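Local coordinates for arsenite methyltransferase (PDB 5EVJ), which probably transfers methyl groups from S-adenosyl-L-methionine to trivalent arsenic, yielding methylated and volatile arsenic species, at residues P54-A59 with A102-E107; A61-E66 with D97-A102; P77-I82 with E330-P335; R86-G91 with Y186-P191; H310-V313 with P317-V320. The protein carries 15 engineered substitutions. All coordinates share one frame; numbering follows the deposited sequence.

Interaction 1: P54-A59 with A102-E107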
# COMPACT_ATOMS: atom_id res chain seq x y z
N PRO A 54 5.53 13.66 -9.09
CA PRO A 54 6.79 13.97 -9.83
C PRO A 54 7.98 13.04 -9.52
O PRO A 54 8.60 12.52 -10.46
CB PRO A 54 7.14 15.41 -9.40
CG PRO A 54 6.03 15.86 -8.50
CD PRO A 54 4.89 14.88 -8.58
N ALA A 55 8.26 12.82 -8.23
CA ALA A 55 9.31 11.85 -7.82
C ALA A 55 9.15 10.46 -8.48
O ALA A 55 10.11 9.93 -8.98
CB ALA A 55 9.49 11.75 -6.30
N VAL A 56 7.94 9.93 -8.55
CA VAL A 56 7.69 8.66 -9.20
C VAL A 56 7.90 8.73 -10.71
O VAL A 56 8.56 7.83 -11.26
CB VAL A 56 6.30 8.10 -8.84
CG1 VAL A 56 5.98 6.81 -9.62
CG2 VAL A 56 6.18 7.87 -7.32
N ARG A 57 7.36 9.75 -11.38
CA ARG A 57 7.65 9.95 -12.82
C ARG A 57 9.16 10.09 -13.09
O ARG A 57 9.67 9.43 -14.00
CB ARG A 57 6.89 11.17 -13.45
CG ARG A 57 5.36 11.02 -13.54
CD ARG A 57 4.64 12.18 -14.26
NE ARG A 57 4.44 13.39 -13.43
CZ ARG A 57 5.26 14.44 -13.43
NH1 ARG A 57 5.02 15.48 -12.63
NH2 ARG A 57 6.35 14.48 -14.21
N ALA A 58 9.86 10.94 -12.32
CA ALA A 58 11.32 11.11 -12.45
C ALA A 58 12.04 9.75 -12.35
O ALA A 58 12.90 9.44 -13.16
CB ALA A 58 11.86 12.06 -11.37
N ALA A 59 11.65 8.94 -11.38
CA ALA A 59 12.29 7.65 -11.10
C ALA A 59 11.98 6.65 -12.22
O ALA A 59 12.86 5.91 -12.65
CB ALA A 59 11.84 7.11 -9.73
N ALA A 102 13.49 1.23 -4.89
CA ALA A 102 14.92 1.10 -4.68
C ALA A 102 15.50 2.50 -4.78
O ALA A 102 16.36 2.88 -3.99
CB ALA A 102 15.51 0.21 -5.73
N LYS A 103 14.99 3.30 -5.69
CA LYS A 103 15.43 4.70 -5.75
C LYS A 103 14.93 5.53 -4.59
O LYS A 103 15.67 6.29 -3.92
CB LYS A 103 14.95 5.37 -7.02
CG LYS A 103 15.37 6.85 -6.97
CD LYS A 103 15.01 7.64 -8.21
CE LYS A 103 15.74 8.99 -8.19
NZ LYS A 103 15.42 9.78 -6.95
N LEU A 104 13.63 5.42 -4.33
CA LEU A 104 13.05 6.39 -3.38
C LEU A 104 13.43 6.11 -1.97
O LEU A 104 13.29 7.01 -1.12
CB LEU A 104 11.49 6.50 -3.51
CG LEU A 104 11.01 7.18 -4.80
CD1 LEU A 104 9.51 7.28 -4.77
CD2 LEU A 104 11.62 8.57 -4.92
N VAL A 105 13.85 4.88 -1.66
CA VAL A 105 14.40 4.66 -0.31
C VAL A 105 15.85 5.09 -0.14
O VAL A 105 16.41 4.97 1.01
CB VAL A 105 14.33 3.20 0.18
CG1 VAL A 105 12.87 2.75 0.17
CG2 VAL A 105 15.20 2.29 -0.68
N GLY A 106 16.48 5.55 -1.23
CA GLY A 106 17.92 5.87 -1.08
C GLY A 106 18.87 4.68 -0.92
O GLY A 106 18.47 3.48 -0.81
N GLU A 107 20.14 5.00 -0.89
CA GLU A 107 21.19 3.99 -0.87
C GLU A 107 21.20 3.19 0.41
O GLU A 107 21.56 2.05 0.42
CB GLU A 107 22.54 4.67 -1.08
CG GLU A 107 23.68 3.69 -1.28
CD GLU A 107 24.86 4.32 -2.01
OE1 GLU A 107 24.94 5.56 -2.06
OE2 GLU A 107 25.70 3.55 -2.53
O HOH W 1 12.66 10.54 -8.05
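Leu104 and Lys103, near the C-terminal end of helix 96-104 in the Rossmann-like methyltransferase domain, pack against one side of helix 54-61 at Ala55, Val56 and Ala59. Apolar contacts come first. Leu104 reaches across as a fork: its CD2 methyl meets Ala55 CB at 4.1 Å, while CD1 lies 4.2 Å from Val56 CG2. Alanine suits positions 55 and 59, one helical turn apart on the near side of the helix, because a lone methyl lets the other helix come close; at Ala59 and Lys103 the CA atoms are 6.9 Å apart. There the aliphatic part of the lysine does the work, with Lys103 CD 3.6 Å from Ala59 CB. The long Lys103 chain thus serves two purposes, since its methylenes cover the alanine while its ammonium runs on to a water.

The polar link is indirect. With CG anti to the backbone N (chi1 177°) the lysine chain runs extended past Ala59, and it bends only at its last torsion (chi4 -57°), which brings the amine to the bridging water. That water accepts from Lys103 NZ at 3.1 Å and donates to Ala55 O at 2.8 Å.

Interaction 2: A61-E66 with D97-A102. Engineered in segment 97-102: Ala98 (natural residue Cys).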
# COMPACT_ATOMS: atom_id res chain seq x y z
N ALA A 61 11.39 7.46 -15.41
CA ALA A 61 12.12 7.81 -16.65
C ALA A 61 13.37 6.91 -16.82
O ALA A 61 13.70 6.53 -17.93
CB ALA A 61 12.53 9.28 -16.66
N ASP A 62 14.00 6.57 -15.70
CA ASP A 62 15.31 5.93 -15.65
C ASP A 62 15.31 4.44 -15.41
O ASP A 62 16.36 3.92 -15.14
CB ASP A 62 16.12 6.51 -14.49
CG ASP A 62 16.65 7.89 -14.77
OD1 ASP A 62 16.91 8.21 -15.93
OD2 ASP A 62 16.82 8.65 -13.81
N VAL A 63 14.13 3.79 -15.38
CA VAL A 63 13.98 2.37 -15.17
C VAL A 63 14.10 1.71 -16.55
O VAL A 63 13.49 2.18 -17.50
CB VAL A 63 12.55 2.07 -14.56
CG1 VAL A 63 12.19 0.59 -14.60
CG2 VAL A 63 12.40 2.61 -13.13
N PRO A 64 14.85 0.60 -16.65
CA PRO A 64 15.06 -0.05 -17.95
C PRO A 64 13.74 -0.34 -18.62
O PRO A 64 12.89 -1.06 -18.07
CB PRO A 64 15.70 -1.40 -17.58
CG PRO A 64 16.27 -1.21 -16.22
CD PRO A 64 15.45 -0.16 -15.54
N THR A 65 13.58 0.20 -19.82
CA THR A 65 12.42 -0.04 -20.67
C THR A 65 11.82 -1.46 -20.53
O THR A 65 10.59 -1.64 -20.42
CB THR A 65 12.80 0.21 -22.15
OG1 THR A 65 13.12 1.60 -22.33
CG2 THR A 65 11.64 -0.12 -23.05
N GLU A 66 12.69 -2.46 -20.54
CA GLU A 66 12.23 -3.84 -20.54
C GLU A 66 11.63 -4.17 -19.18
O GLU A 66 10.74 -5.01 -19.06
CB GLU A 66 13.40 -4.80 -20.81
CG GLU A 66 12.92 -6.21 -21.10
CD GLU A 66 13.92 -7.30 -20.76
OE1 GLU A 66 14.86 -7.05 -19.96
OE2 GLU A 66 13.77 -8.42 -21.29
N ASP A 97 7.99 -1.63 -9.90
CA ASP A 97 7.69 -0.97 -8.61
C ASP A 97 8.88 -1.11 -7.65
O ASP A 97 9.18 -0.20 -6.88
CB ASP A 97 6.33 -1.45 -7.95
CG ASP A 97 5.07 -0.99 -8.75
OD1 ASP A 97 5.15 -0.05 -9.59
OD2 ASP A 97 3.97 -1.56 -8.52
N ALA A 98 9.58 -2.23 -7.72
CA ALA A 98 10.75 -2.42 -6.85
C ALA A 98 11.88 -1.47 -7.28
O ALA A 98 12.62 -0.95 -6.43
CB ALA A 98 11.20 -3.87 -6.87
N TYR A 99 11.97 -1.20 -8.59
CA TYR A 99 13.03 -0.31 -9.08
C TYR A 99 12.74 1.09 -8.64
O TYR A 99 13.60 1.80 -8.15
CB TYR A 99 13.11 -0.36 -10.60
CG TYR A 99 14.01 -1.49 -11.13
CD1 TYR A 99 13.90 -2.79 -10.62
CD2 TYR A 99 14.96 -1.27 -12.14
CE1 TYR A 99 14.70 -3.84 -11.08
CE2 TYR A 99 15.75 -2.34 -12.63
CZ TYR A 99 15.64 -3.60 -12.08
OH TYR A 99 16.41 -4.66 -12.53
N VAL A 100 11.47 1.48 -8.70
CA VAL A 100 11.10 2.78 -8.24
C VAL A 100 11.36 2.90 -6.76
O VAL A 100 11.87 3.91 -6.28
CB VAL A 100 9.63 3.05 -8.54
CG1 VAL A 100 9.21 4.36 -7.86
CG2 VAL A 100 9.44 3.06 -10.05
N ALA A 101 10.97 1.88 -6.00
CA ALA A 101 11.19 1.97 -4.54
C ALA A 101 12.71 2.05 -4.18
O ALA A 101 13.14 2.82 -3.30
CB ALA A 101 10.53 0.79 -3.88
N ALA A 102 13.49 1.23 -4.89
CA ALA A 102 14.92 1.10 -4.68
C ALA A 102 15.50 2.50 -4.78
O ALA A 102 16.36 2.88 -3.99
CB ALA A 102 15.51 0.21 -5.73
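Beside the packing of Val63 and Pro64 on Tyr99, the carbonyl oxygen of Ala102 is gripped by both Tyr138 OH and Asn142 ND2. Tyr99 itself is held at two points: its hydroxyl hydrogen-bonds Ala124 O, and its carbonyl oxygen bonds Tyr131 OH. Across the contact everything is apolar. Pro64 CD approaches the ring obliquely and is 3.6 Å from Tyr99 CD2, with Pro64 CG 3.8 Å from Tyr99 CE2; the two side chains cross at about a right angle. A proline fits here because its rigid ring offers two methylenes at a fixed place in an extended link.

The tyrosine belongs to helix 96-104, which follows the first strand of the Rossmann-like domain, whereas Val63 and Pro64 come from the link joining helices 54-61 and 65-69. With a leucine in place of Tyr99, Ala124 O would probably lose its phenol partner and a gap would open beside Pro64.

Val63 works with both branches. Because CG1 lies anti to the backbone N (chi1 167°), that methyl is turned to the ring, 4.1 Å from Tyr99 CD2, while CG2 rests 4.0 Å from Tyr99 CB and 4.3 Å from Val100 CG2.

Interaction 3: P77-I82 with E330-P335. Engineered in segment 330-335: Tyr332 (natural residue Trp).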
# COMPACT_ATOMS: atom_id res chain seq x y z
N PRO A 77 1.87 2.37 -6.36
CA PRO A 77 1.76 2.28 -4.93
C PRO A 77 3.09 2.40 -4.14
O PRO A 77 3.25 1.68 -3.19
CB PRO A 77 1.27 0.83 -4.73
CG PRO A 77 2.07 0.07 -5.73
CD PRO A 77 2.05 1.02 -6.94
N ILE A 78 4.00 3.31 -4.48
CA ILE A 78 5.14 3.56 -3.56
C ILE A 78 4.81 4.82 -2.78
O ILE A 78 4.56 5.83 -3.39
CB ILE A 78 6.51 3.80 -4.31
CG1 ILE A 78 6.93 2.57 -5.15
CG2 ILE A 78 7.62 4.13 -3.31
CD1 ILE A 78 6.31 2.52 -6.55
N PRO A 79 4.80 4.77 -1.43
CA PRO A 79 4.42 5.93 -0.66
C PRO A 79 5.56 6.88 -0.59
O PRO A 79 6.71 6.44 -0.66
CB PRO A 79 4.19 5.40 0.77
CG PRO A 79 4.58 3.98 0.76
CD PRO A 79 4.89 3.54 -0.63
N ALA A 80 5.25 8.17 -0.40
CA ALA A 80 6.27 9.19 -0.12
C ALA A 80 6.79 8.92 1.30
O ALA A 80 6.20 8.19 2.07
CB ALA A 80 5.65 10.59 -0.21
N GLY A 81 7.90 9.52 1.68
CA GLY A 81 8.38 9.40 3.08
C GLY A 81 9.18 8.19 3.53
O GLY A 81 9.32 7.95 4.78
N ILE A 82 9.75 7.44 2.58
CA ILE A 82 10.36 6.14 2.89
C ILE A 82 11.90 6.11 2.78
O ILE A 82 12.49 5.07 2.66
CB ILE A 82 9.78 4.97 1.98
CG1 ILE A 82 10.14 5.15 0.52
CG2 ILE A 82 8.27 4.84 2.12
CD1 ILE A 82 9.49 4.09 -0.39
N GLU A 330 3.21 7.84 15.14
CA GLU A 330 3.71 6.67 15.92
C GLU A 330 4.17 5.66 14.90
O GLU A 330 4.55 4.60 15.26
CB GLU A 330 2.61 6.00 16.80
CG GLU A 330 2.32 6.66 18.18
CD GLU A 330 0.85 6.44 18.67
OE1 GLU A 330 0.36 5.31 18.60
OE2 GLU A 330 0.13 7.41 19.10
N SER A 331 4.08 6.01 13.64
CA SER A 331 4.55 5.21 12.54
C SER A 331 5.89 5.71 12.01
O SER A 331 6.57 6.55 12.62
CB SER A 331 3.55 5.33 11.41
OG SER A 331 3.64 6.67 10.80
N TYR A 332 6.24 5.23 10.83
CA TYR A 332 7.50 5.62 10.19
C TYR A 332 7.42 7.04 9.73
O TYR A 332 8.44 7.62 9.36
CB TYR A 332 7.80 4.73 8.98
CG TYR A 332 6.85 4.88 7.82
CD1 TYR A 332 5.66 4.11 7.74
CD2 TYR A 332 7.15 5.73 6.74
CE1 TYR A 332 4.82 4.20 6.64
CE2 TYR A 332 6.33 5.82 5.69
CZ TYR A 332 5.14 5.07 5.65
OH TYR A 332 4.34 5.20 4.53
N LEU A 333 6.21 7.61 9.73
CA LEU A 333 6.03 8.96 9.22
C LEU A 333 6.28 9.93 10.35
O LEU A 333 6.32 11.11 10.11
CB LEU A 333 4.60 9.19 8.75
CG LEU A 333 4.05 8.47 7.54
CD1 LEU A 333 2.51 8.53 7.47
CD2 LEU A 333 4.74 9.00 6.25
N ALA A 334 6.43 9.45 11.58
CA ALA A 334 6.41 10.30 12.73
C ALA A 334 7.44 11.45 12.83
O ALA A 334 7.12 12.49 13.52
CB ALA A 334 6.51 9.50 14.00
N PRO A 335 8.66 11.24 12.30
CA PRO A 335 9.64 12.33 12.39
C PRO A 335 9.10 13.64 11.71
O PRO A 335 9.62 14.72 11.98
CB PRO A 335 10.84 11.82 11.57
CG PRO A 335 10.71 10.30 11.65
CD PRO A 335 9.22 10.06 11.59
O HOH W 2 9.02 9.29 6.83
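Tyr332, an engineered residue (tryptophan in the natural protein), turns its ring edge and hydroxyl end to Gly81 and Pro79, with Ile82 alongside. The tight part surrounds the CD2-CE2 side and the hydroxyl end. Gly81 O sits at the edge in the ring plane, 3.7 Å from Tyr332 CD2; Ile82 CG2 comes in obliquely, 4.2 Å from Tyr332 CE2; and Pro79 CB lies 3.8 Å from Tyr332 OH. Leu333 CG lies over one ring face, offset toward the rim. Gly81 has positive phi, and a beta carbon there would come within 3.3 Å of Leu333 CD2, so the lack of a side chain suits it doubly.

The looser side is watery. A water lies 3.1 Å from Tyr332 O and also near Gly81 O, at a distance short enough to be doubtful. On the 330-335 side, a type I turn from Ser331 to Ala334 is reinforced by an ST turn, Leu333 N donating to Ser331 OG at 2.9 Å.

The phenol hydroxyl is hydrogen-bonded to Glu194 OE1 in the main sheet. The contact thus joins the loop before strand 86-90 to the C-terminal region by shape and dispersion, with a water as a possible, uncertain polar link and the ring's edge probably offering weakly positive C-H groups to Gly81 O.

Interaction 4: R86-G91 with Y186-P191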
# COMPACT_ATOMS: atom_id res chain seq x y z
N ARG A 86 13.05 -0.32 4.87
CA ARG A 86 13.05 -1.63 4.17
C ARG A 86 11.64 -1.93 3.64
O ARG A 86 10.66 -1.90 4.41
CB ARG A 86 13.52 -2.72 5.12
CG ARG A 86 14.89 -2.35 5.78
CD ARG A 86 15.22 -3.20 7.01
NE ARG A 86 14.02 -3.28 7.87
CZ ARG A 86 13.96 -3.23 9.21
NH1 ARG A 86 15.05 -3.10 9.97
NH2 ARG A 86 12.79 -3.29 9.80
N VAL A 87 11.57 -2.25 2.35
CA VAL A 87 10.37 -2.40 1.66
C VAL A 87 10.27 -3.78 1.08
O VAL A 87 11.17 -4.25 0.42
CB VAL A 87 10.36 -1.42 0.47
CG1 VAL A 87 9.14 -1.65 -0.43
CG2 VAL A 87 10.41 0.02 0.98
N LEU A 88 9.10 -4.40 1.23
CA LEU A 88 8.78 -5.68 0.60
C LEU A 88 7.75 -5.44 -0.50
O LEU A 88 6.70 -4.85 -0.26
CB LEU A 88 8.24 -6.63 1.66
CG LEU A 88 7.79 -8.02 1.16
CD1 LEU A 88 8.98 -8.79 0.53
CD2 LEU A 88 7.22 -8.77 2.34
N ASP A 89 8.06 -5.87 -1.71
CA ASP A 89 7.22 -5.67 -2.85
C ASP A 89 6.66 -7.04 -3.20
O ASP A 89 7.41 -7.97 -3.58
CB ASP A 89 8.05 -5.11 -3.99
CG ASP A 89 7.20 -4.80 -5.23
OD1 ASP A 89 6.03 -4.47 -5.03
OD2 ASP A 89 7.68 -4.89 -6.40
N LEU A 90 5.37 -7.22 -2.95
CA LEU A 90 4.69 -8.48 -3.20
C LEU A 90 4.26 -8.60 -4.66
O LEU A 90 3.49 -7.82 -5.10
CB LEU A 90 3.43 -8.60 -2.35
CG LEU A 90 3.54 -8.66 -0.82
CD1 LEU A 90 2.13 -8.85 -0.29
CD2 LEU A 90 4.46 -9.75 -0.28
N GLY A 91 4.78 -9.58 -5.39
CA GLY A 91 4.39 -9.83 -6.78
C GLY A 91 5.18 -8.89 -7.64
O GLY A 91 4.63 -8.19 -8.47
N TYR A 186 1.10 -8.63 7.59
CA TYR A 186 1.00 -8.20 8.97
C TYR A 186 2.19 -8.73 9.82
O TYR A 186 2.72 -8.00 10.71
CB TYR A 186 -0.34 -8.58 9.60
CG TYR A 186 -0.54 -7.91 10.92
CD1 TYR A 186 -0.05 -8.50 12.14
CD2 TYR A 186 -1.16 -6.67 10.98
CE1 TYR A 186 -0.23 -7.86 13.38
CE2 TYR A 186 -1.37 -6.03 12.21
CZ TYR A 186 -0.89 -6.62 13.39
OH TYR A 186 -1.09 -5.91 14.56
N ARG A 187 2.58 -9.99 9.57
CA ARG A 187 3.61 -10.63 10.41
C ARG A 187 4.98 -10.03 10.09
O ARG A 187 5.75 -9.81 10.99
CB ARG A 187 3.62 -12.16 10.17
CG ARG A 187 4.70 -12.95 10.95
CD ARG A 187 4.79 -14.49 10.57
NE ARG A 187 5.07 -14.68 9.13
CZ ARG A 187 6.29 -14.54 8.59
NH1 ARG A 187 6.47 -14.70 7.28
NH2 ARG A 187 7.33 -14.26 9.36
N VAL A 188 5.28 -9.81 8.81
CA VAL A 188 6.61 -9.32 8.47
C VAL A 188 6.81 -7.78 8.69
O VAL A 188 7.97 -7.28 8.62
CB VAL A 188 7.01 -9.69 7.02
CG1 VAL A 188 6.90 -11.24 6.77
CG2 VAL A 188 6.24 -8.87 6.02
N LEU A 189 5.73 -7.06 8.99
CA LEU A 189 5.82 -5.61 9.30
C LEU A 189 6.33 -5.40 10.71
O LEU A 189 5.91 -6.04 11.68
CB LEU A 189 4.44 -4.90 9.16
CG LEU A 189 4.03 -4.63 7.70
CD1 LEU A 189 2.57 -4.22 7.60
CD2 LEU A 189 4.99 -3.58 7.10
N ALA A 190 7.23 -4.46 10.81
CA ALA A 190 7.65 -4.00 12.09
C ALA A 190 6.60 -3.03 12.65
O ALA A 190 5.88 -2.40 11.93
CB ALA A 190 8.97 -3.26 11.94
N PRO A 191 6.56 -2.88 13.96
CA PRO A 191 5.67 -1.84 14.49
C PRO A 191 5.86 -0.48 13.82
O PRO A 191 7.00 -0.08 13.46
CB PRO A 191 6.02 -1.77 15.97
CG PRO A 191 6.74 -3.09 16.26
CD PRO A 191 7.22 -3.71 14.99
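Leu88 and Val188 make the apolar centre of this contact, CD2 of the leucine meeting CG2 of the valine at 3.8 Å with the two side chains roughly perpendicular. The CB of Leu88 already faces the other segment, and with CG anti to the backbone N (chi1 178°) the CD2 methyl reaches Val188. A leucine suits the place, being long enough, together with the valine, to span the 8.9 Å between Leu88 CA and Val188 CA, and the compact valine fills the other side. Phe163, Val114 and Leu158 also touch Leu88, so this is a piece of hydrophobic core.

Strand 86-90 is an interior strand, first in sequence order, of the Rossmann-like methyltransferase sheet, and helix 178-188 ends against it before the chain continues into strand 189-190.

The second kind of contact pairs a cation with a methyl. The guanidinium of Arg86 presents its edge, with NH2 4.4 Å from Ala190 CB, at the partly exposed border of the core. The other branch of Val188 lies against a cation too: CG1 is 3.4 Å above the guanidinium plane of Arg187, toward its rim. Arg187 NE forms a salt bridge with Glu184 OE1, and its NH2 forms another with Asp160 OD1.

Interaction 5: H310-V313 with P317-V320; sequences HRFV and PMLV
Strands 310-313 and 318-320 run roughly antiparallel, at 145°, but their axes stay 9.5 Å apart, so Phe312, His310 and Met318 meet through side chains and not as paired strands. Met318 carries the contact. Its chain is extended beyond CG, and with CG anti to the backbone N (chi1 159°) it reaches straight across the gap, at about a right angle to both aromatic side chains. The sulfur makes a Met-aromatic contact: Met318 SD lies 4.2 Å from the centroid of the Phe312 ring, 31° off the ring normal, with Phe312 CE2 the closest ring atom at 3.6 Å. One bond further on, Met318 CE is 3.6 Å from His310 CD2. Methionine fits because it is long, unbranched and polarisable, able to serve two rings at once. The ring edge of Phe312 is met by Val320, whose CG1 lies 4.3 Å from Phe312 CE2. His310 ND1 is hydrogen-bonded to Asp307 OD1, which helps fix the imidazole beside the methyl.

Each strand has its own backbone partner: Phe312 pairs with Tyr304 in strand 303-305, and Met318 with Ala291 in strand 289-293. Helix 322-329 packs on Phe312 through Thr324 and Val328, while Phe337 of strand 337-340 meets its ring edge-to-face.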
# COMPACT_ATOMS: atom_id res chain seq x y z
N HIS A 310 -8.02 13.20 5.06
CA HIS A 310 -7.08 13.84 6.01
C HIS A 310 -5.93 14.45 5.25
O HIS A 310 -4.95 13.76 4.95
CB HIS A 310 -6.52 12.84 7.05
CG HIS A 310 -7.58 12.23 7.92
ND1 HIS A 310 -8.35 11.17 7.52
CD2 HIS A 310 -7.99 12.55 9.18
CE1 HIS A 310 -9.18 10.84 8.49
NE2 HIS A 310 -8.98 11.67 9.51
N ARG A 311 -6.05 15.73 4.98
CA ARG A 311 -4.99 16.50 4.36
C ARG A 311 -4.43 17.46 5.40
O ARG A 311 -5.19 18.21 5.97
CB ARG A 311 -5.54 17.28 3.17
CG ARG A 311 -4.59 18.30 2.57
CD ARG A 311 -5.19 18.72 1.25
NE ARG A 311 -4.18 18.94 0.24
CZ ARG A 311 -3.53 20.10 0.07
NH1 ARG A 311 -3.81 21.17 0.85
NH2 ARG A 311 -2.60 20.20 -0.89
N PHE A 312 -3.12 17.43 5.62
CA PHE A 312 -2.44 18.22 6.61
C PHE A 312 -1.68 19.27 5.89
O PHE A 312 -0.82 18.97 4.97
CB PHE A 312 -1.38 17.40 7.37
CG PHE A 312 -1.97 16.37 8.26
CD1 PHE A 312 -2.34 15.11 7.74
CD2 PHE A 312 -2.26 16.70 9.59
CE1 PHE A 312 -2.96 14.20 8.55
CE2 PHE A 312 -2.92 15.77 10.40
CZ PHE A 312 -3.25 14.52 9.87
N VAL A 313 -1.93 20.50 6.31
CA VAL A 313 -1.23 21.60 5.72
C VAL A 313 -0.06 21.89 6.63
O VAL A 313 -0.15 21.91 7.90
CB VAL A 313 -2.18 22.79 5.52
CG1 VAL A 313 -1.44 24.01 4.95
CG2 VAL A 313 -3.34 22.39 4.57
N PRO A 317 -2.03 23.23 12.77
CA PRO A 317 -2.53 22.16 13.61
C PRO A 317 -3.95 21.67 13.30
O PRO A 317 -4.82 22.45 12.89
CB PRO A 317 -2.41 22.75 15.03
CG PRO A 317 -2.65 24.23 14.74
CD PRO A 317 -1.77 24.48 13.53
N MET A 318 -4.20 20.37 13.46
CA MET A 318 -5.54 19.82 13.28
C MET A 318 -5.88 18.81 14.39
O MET A 318 -5.03 17.97 14.86
CB MET A 318 -5.64 19.25 11.87
CG MET A 318 -6.72 18.20 11.60
SD MET A 318 -6.25 17.20 10.12
CE MET A 318 -7.62 16.08 9.87
N LEU A 319 -7.13 18.92 14.84
CA LEU A 319 -7.70 17.91 15.78
C LEU A 319 -7.78 16.56 15.06
O LEU A 319 -8.23 16.47 13.89
CB LEU A 319 -9.08 18.33 16.33
CG LEU A 319 -9.24 19.72 17.06
CD1 LEU A 319 -10.67 20.08 17.48
CD2 LEU A 319 -8.38 19.82 18.25
N VAL A 320 -7.33 15.52 15.77
CA VAL A 320 -7.39 14.20 15.22
C VAL A 320 -7.85 13.16 16.20
O VAL A 320 -7.76 13.35 17.46
CB VAL A 320 -6.01 13.74 14.65
CG1 VAL A 320 -5.65 14.57 13.43
CG2 VAL A 320 -4.93 13.80 15.73

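Overall arrangement
Interactions 1 and 2 share helix 96-104, with centres about 9 Å apart; helix 54-61 and the link after it are both packed on that helix, and along the chain interaction 2 is nested inside the loop closed by interaction 1. Interaction 3 touches both, Ile78 packing on Leu104 and Val100. Interaction 4 packs the end of helix 178-188 on the main sheet, inside the loop that interaction 3 closes. Interaction 5 is nested there too, its centre about 16 Å from that of interaction 3 but 33 Å from that of interaction 2. Interactions 1 and 2 join N-terminal segments to the Rossmann-like core, and interaction 3 joins the loop before strand 86-90 to the C-terminal region, within which interaction 5 lies.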